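Local coordinates for secreted protein ESXB (Bacillus anthracis, PDB 4J10), which is of uncharacterised function but belongs to the WXG100 (EsxAB) family of small secreted proteins, helical hairpins that pair as dimers, at residues G44-A47 against G48-A52; Q63-Q66 against Q67-P70. All coordinates share one frame; numbering follows the deposited sequence.

Interaction 1: residues G44-A47 against G48-A52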
loop_
_atom_site.group_PDB
_atom_site.type_symbol
_atom_site.label_atom_id
_atom_site.label_comp_id
_atom_site.label_asym_id
_atom_site.label_seq_id
_atom_site.Cartn_x
_atom_site.Cartn_y
_atom_site.Cartn_z
ATOM N N GLY A 44 22.717 15.086 -2.089
ATOM C CA GLY A 44 23.778 16.023 -1.764
ATOM C C GLY A 44 24.346 15.887 -0.360
ATOM O O GLY A 44 25.334 16.542 -0.023
ATOM N N GLN A 45 23.721 15.041 0.458
ATOM C CA GLN A 45 24.147 14.826 1.844
ATOM C C GLN A 45 25.193 13.711 1.962
ATOM O O GLN A 45 25.713 13.444 3.053
ATOM C CB GLN A 45 22.933 14.481 2.707
ATOM C CG GLN A 45 21.900 15.594 2.803
ATOM C CD GLN A 45 22.323 16.683 3.766
ATOM O OE1 GLN A 45 22.293 16.498 4.985
ATOM N NE2 GLN A 45 22.736 17.821 3.224
ATOM N N TRP A 46 25.468 13.055 0.837
ATOM C CA TRP A 46 26.464 11.989 0.742
ATOM C C TRP A 46 26.816 11.744 -0.723
ATOM O O TRP A 46 26.304 12.433 -1.601
ATOM C CB TRP A 46 25.996 10.692 1.427
ATOM C CG TRP A 46 24.652 10.140 0.987
ATOM C CD1 TRP A 46 23.888 10.550 -0.072
ATOM C CD2 TRP A 46 23.925 9.083 1.619
ATOM N NE1 TRP A 46 22.734 9.811 -0.136
ATOM C CE2 TRP A 46 22.729 8.897 0.890
ATOM C CE3 TRP A 46 24.155 8.266 2.733
ATOM C CZ2 TRP A 46 21.777 7.942 1.236
ATOM C CZ3 TRP A 46 23.216 7.315 3.075
ATOM C CH2 TRP A 46 22.043 7.160 2.330
ATOM N N ALA A 47 27.685 10.769 -0.984
ATOM C CA ALA A 47 28.179 10.520 -2.341
ATOM C C ALA A 47 27.062 10.217 -3.337
ATOM O O ALA A 47 26.056 9.586 -2.990
ATOM C CB ALA A 47 29.205 9.397 -2.340
ATOM N N GLY A 48 27.254 10.667 -4.575
ATOM C CA GLY A 48 26.282 10.453 -5.628
ATOM C C GLY A 48 25.983 8.988 -5.888
ATOM O O GLY A 48 24.844 8.626 -6.148
ATOM N N ALA A 49 27.007 8.142 -5.816
ATOM C CA ALA A 49 26.824 6.709 -6.033
ATOM C C ALA A 49 25.911 6.085 -4.976
ATOM O O ALA A 49 25.110 5.195 -5.278
ATOM C CB ALA A 49 28.169 6.004 -6.064
ATOM N N THR A 50 26.035 6.549 -3.735
ATOM C CA THR A 50 25.180 6.066 -2.657
ATOM C C THR A 50 23.746 6.525 -2.883
ATOM O O THR A 50 22.803 5.742 -2.751
ATOM C CB THR A 50 25.664 6.555 -1.278
ATOM O OG1 THR A 50 27.048 6.222 -1.102
ATOM C CG2 THR A 50 24.836 5.908 -0.169
ATOM N N GLN A 51 23.582 7.799 -3.227
ATOM C CA GLN A 51 22.257 8.331 -3.513
ATOM C C GLN A 51 21.591 7.571 -4.659
ATOM O O GLN A 51 20.399 7.278 -4.603
ATOM C CB GLN A 51 22.325 9.826 -3.841
ATOM C CG GLN A 51 20.974 10.448 -4.181
ATOM C CD GLN A 51 20.015 10.479 -3.009
ATOM O OE1 GLN A 51 20.401 10.239 -1.861
ATOM N NE2 GLN A 51 18.754 10.781 -3.290
ATOM N N ALA A 52 22.375 7.244 -5.686
ATOM C CA ALA A 52 21.864 6.531 -6.852
ATOM C C ALA A 52 21.320 5.148 -6.493
ATOM O O ALA A 52 20.284 4.727 -7.015
ATOM C CB ALA A 52 22.936 6.425 -7.927
#

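Interaction 2: residues Q63-Q66 against Q67-P70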
loop_
_atom_site.group_PDB
_atom_site.type_symbol
_atom_site.label_atom_id
_atom_site.label_comp_id
_atom_site.label_asym_id
_atom_site.label_seq_id
_atom_site.Cartn_x
_atom_site.Cartn_y
_atom_site.Cartn_z
ATOM N N GLN A 63 7.288 1.778 -8.389
ATOM C CA GLN A 63 6.680 1.009 -9.467
ATOM C C GLN A 63 5.680 -0.030 -8.937
ATOM O O GLN A 63 4.624 -0.221 -9.534
ATOM C CB GLN A 63 7.761 0.390 -10.358
ATOM C CG GLN A 63 8.444 1.424 -11.245
ATOM C CD GLN A 63 9.757 0.935 -11.818
ATOM O OE1 GLN A 63 10.369 0.007 -11.289
ATOM N NE2 GLN A 63 10.202 1.564 -12.900
ATOM N N ALA A 64 5.991 -0.678 -7.819
ATOM C CA ALA A 64 5.065 -1.634 -7.227
ATOM C C ALA A 64 3.811 -0.908 -6.775
ATOM O O ALA A 64 2.695 -1.399 -6.942
ATOM C CB ALA A 64 5.703 -2.348 -6.051
HETATM N N MSE A 65 4.020 0.271 -6.215
HETATM C CA MSE A 65 2.938 1.089 -5.727
HETATM C C MSE A 65 2.037 1.579 -6.861
HETATM O O MSE A 65 0.826 1.708 -6.692
HETATM C CB MSE A 65 3.532 2.248 -4.941
HETATM C CG MSE A 65 2.535 3.108 -4.256
HETATM SE SE MSE A 65 1.222 2.247 -3.098
HETATM C CE MSE A 65 1.880 0.463 -2.599
ATOM N N GLN A 66 2.638 1.828 -8.018
ATOM C CA GLN A 66 1.913 2.265 -9.203
ATOM C C GLN A 66 1.096 1.150 -9.844
ATOM O O GLN A 66 0.240 1.416 -10.676
ATOM C CB GLN A 66 2.881 2.920 -10.186
ATOM C CG GLN A 66 3.322 4.302 -9.713
ATOM C CD GLN A 66 4.364 4.930 -10.597
ATOM O OE1 GLN A 66 5.042 4.243 -11.356
ATOM N NE2 GLN A 66 4.504 6.247 -10.503
ATOM N N GLN A 67 1.357 -0.093 -9.447
ATOM C CA GLN A 67 0.481 -1.212 -9.786
ATOM C C GLN A 67 -0.640 -1.339 -8.748
ATOM O O GLN A 67 -1.809 -1.519 -9.084
ATOM C CB GLN A 67 1.281 -2.519 -9.844
ATOM C CG GLN A 67 2.347 -2.564 -10.930
ATOM C CD GLN A 67 1.751 -2.512 -12.317
ATOM O OE1 GLN A 67 0.864 -3.295 -12.646
ATOM N NE2 GLN A 67 2.225 -1.582 -13.132
ATOM N N TYR A 68 -0.281 -1.229 -7.476
ATOM C CA TYR A 68 -1.199 -1.447 -6.371
ATOM C C TYR A 68 -2.375 -0.483 -6.363
ATOM O O TYR A 68 -3.533 -0.890 -6.247
ATOM C CB TYR A 68 -0.418 -1.272 -5.074
ATOM C CG TYR A 68 -1.205 -1.458 -3.803
ATOM C CD1 TYR A 68 -1.636 -2.713 -3.404
ATOM C CD2 TYR A 68 -1.466 -0.390 -2.956
ATOM C CE1 TYR A 68 -2.328 -2.889 -2.234
ATOM C CE2 TYR A 68 -2.147 -0.563 -1.763
ATOM C CZ TYR A 68 -2.577 -1.820 -1.402
ATOM O OH TYR A 68 -3.245 -1.982 -0.212
ATOM N N ILE A 69 -2.067 0.801 -6.475
ATOM C CA ILE A 69 -3.071 1.844 -6.358
ATOM C C ILE A 69 -4.213 1.674 -7.373
ATOM O O ILE A 69 -5.385 1.653 -6.960
ATOM C CB ILE A 69 -2.420 3.253 -6.371
ATOM C CG1 ILE A 69 -1.639 3.468 -5.072
ATOM C CG2 ILE A 69 -3.465 4.340 -6.540
ATOM C CD1 ILE A 69 -0.835 4.749 -5.064
ATOM N N PRO A 70 -3.900 1.506 -8.681
ATOM C CA PRO A 70 -5.017 1.290 -9.625
ATOM C C PRO A 70 -5.794 -0.002 -9.401
ATOM O O PRO A 70 -6.980 -0.061 -9.748
ATOM C CB PRO A 70 -4.340 1.259 -11.008
ATOM C CG PRO A 70 -2.981 1.855 -10.802
ATOM C CD PRO A 70 -2.600 1.686 -9.360
HETATM O O HOH W 1 4.263 0.011 -12.296
#

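Interaction 1: residues G44-A47 against G48-A52
Trp-46 and Gln-51 meet through a side-chain hydrogen bond at the start of helix 48-90. The indole N-H of Trp-46 NE1 donates to Gln-51 OE1 at 2.9 Å, and the bond is nearly straight, with 169° at the hydrogen. The oxygen lies at the edge of the indole, in the ring plane, and the donor lies in the carbonyl plane of the amide, although the two planes are turned about 50° against each other. Gln-51 reaches this place because its CG stands anti to the backbone N (chi1 179°) and the chain then bends at chi2, bringing the amide back to the ring. A glutamine suits the position since its amide offers an acceptor and a donor side by side: OE1 accepts from the indole, while NE2 donates to Ile-39 O and, weakly, to Glu-43 OE2.

The second kind of contact is CH-pi. The methyl CG2 of Thr-50 sits over the middle of the six-membered ring of Trp-46, 3.6 Å from its centroid and almost on the ring normal. Threonine suits this place because its beta-branch puts CG2, anti to the backbone N, over the ring. Beyond this pair, Phe-54 meets the same indole, and Leu-14 of the second subunit packs on it.

Backbone bonds make up the third group. Ala-47 is the N-cap residue, and its carbonyl O receives Gln-51 N at 3.1 Å as the first full helical bond; Thr-50 N, also 3.1 Å from Ala-47 O, adds a weak one. Trp-46, Ala-47 and Gly-48 are the Trp-X-Gly signature of the family, placed at the bend of the hairpin.

Chemically, the one polar atom of the buried indole is satisfied and one face is covered by a methyl group, so the first helical turn helps to fix the ring's tilt and rotation, together with Phe-54 and the second subunit.

Interaction 2: residues Q63-Q66 against Q67-P70
Met-65, deposited as selenomethionine, lays its end beside Tyr-68 and against Ile-69, and this is the dense side of the contact. Of two deposited conformers, the one described has CG anti to the backbone N (chi1 -174°) and bends at chi2 and again at chi3, bringing SE and CE to the next turn. There CE makes an apolar contact with Tyr-68 CD2 at 3.5 Å, while SE, oblique to the ring, is the Met-aromatic partner; the two side chains point the same way. SE also rests 3.7 Å from Ile-69 CG1. A long, flexible, unbranched residue suits this place because it can follow both a flat ring and a branched chain.

The backbone beneath is helical: Tyr-68 N reaches Ala-64 O at 3.0 Å, and Ile-69 N bonds Met-65 O at 3.0 Å. Ala-64 O takes a second donor, Gln-67 N, at 3.1 Å from above its carbonyl plane, whereas the bond from Gln-67 N to Gln-63 O is weak. Pro-70 has no N-H to offer, and the helix kinks here; its CD lies 3.1 Å from Gln-66 O instead.

The solvent side is looser and polar, with Gln-63, Gln-66 and Gln-67 exposed. A water there donates a hydrogen bond to Gln-63 O at 2.8 Å and accepts one from Gln-67 NE2 at 2.7 Å, spanning one turn of helix.

On the dense side, Met-65 packs on Ala-28 and Ile-32 of helix 11-41, and Ile-69 on Ala-25 and Ala-28. Met-65 also packs on Tyr-68 of the second subunit, and Tyr-68 OH is hydrogen-bonded to NE2 of Gln-31 of the second subunit, placing this helical stretch between its hairpin partner and the dimer interface.

After helix 11-41 the chain passes through a short loop, where interaction 1 closes a tight local turn and starts helix 48-90. Interaction 2 comes later on that same helix, close to the centre of the folded chain, and is complete within about two turns. The two are in series, neither nesting nor crossing; the centres of interaction 1 and interaction 2 are about 26 Å apart, and they do not touch. Interaction 1 belongs to the bend that joins the two long helices, whereas interaction 2 lies where those helices pack along their length. Both also touch the second subunit, one at the hairpin tip and the other near mid-helix.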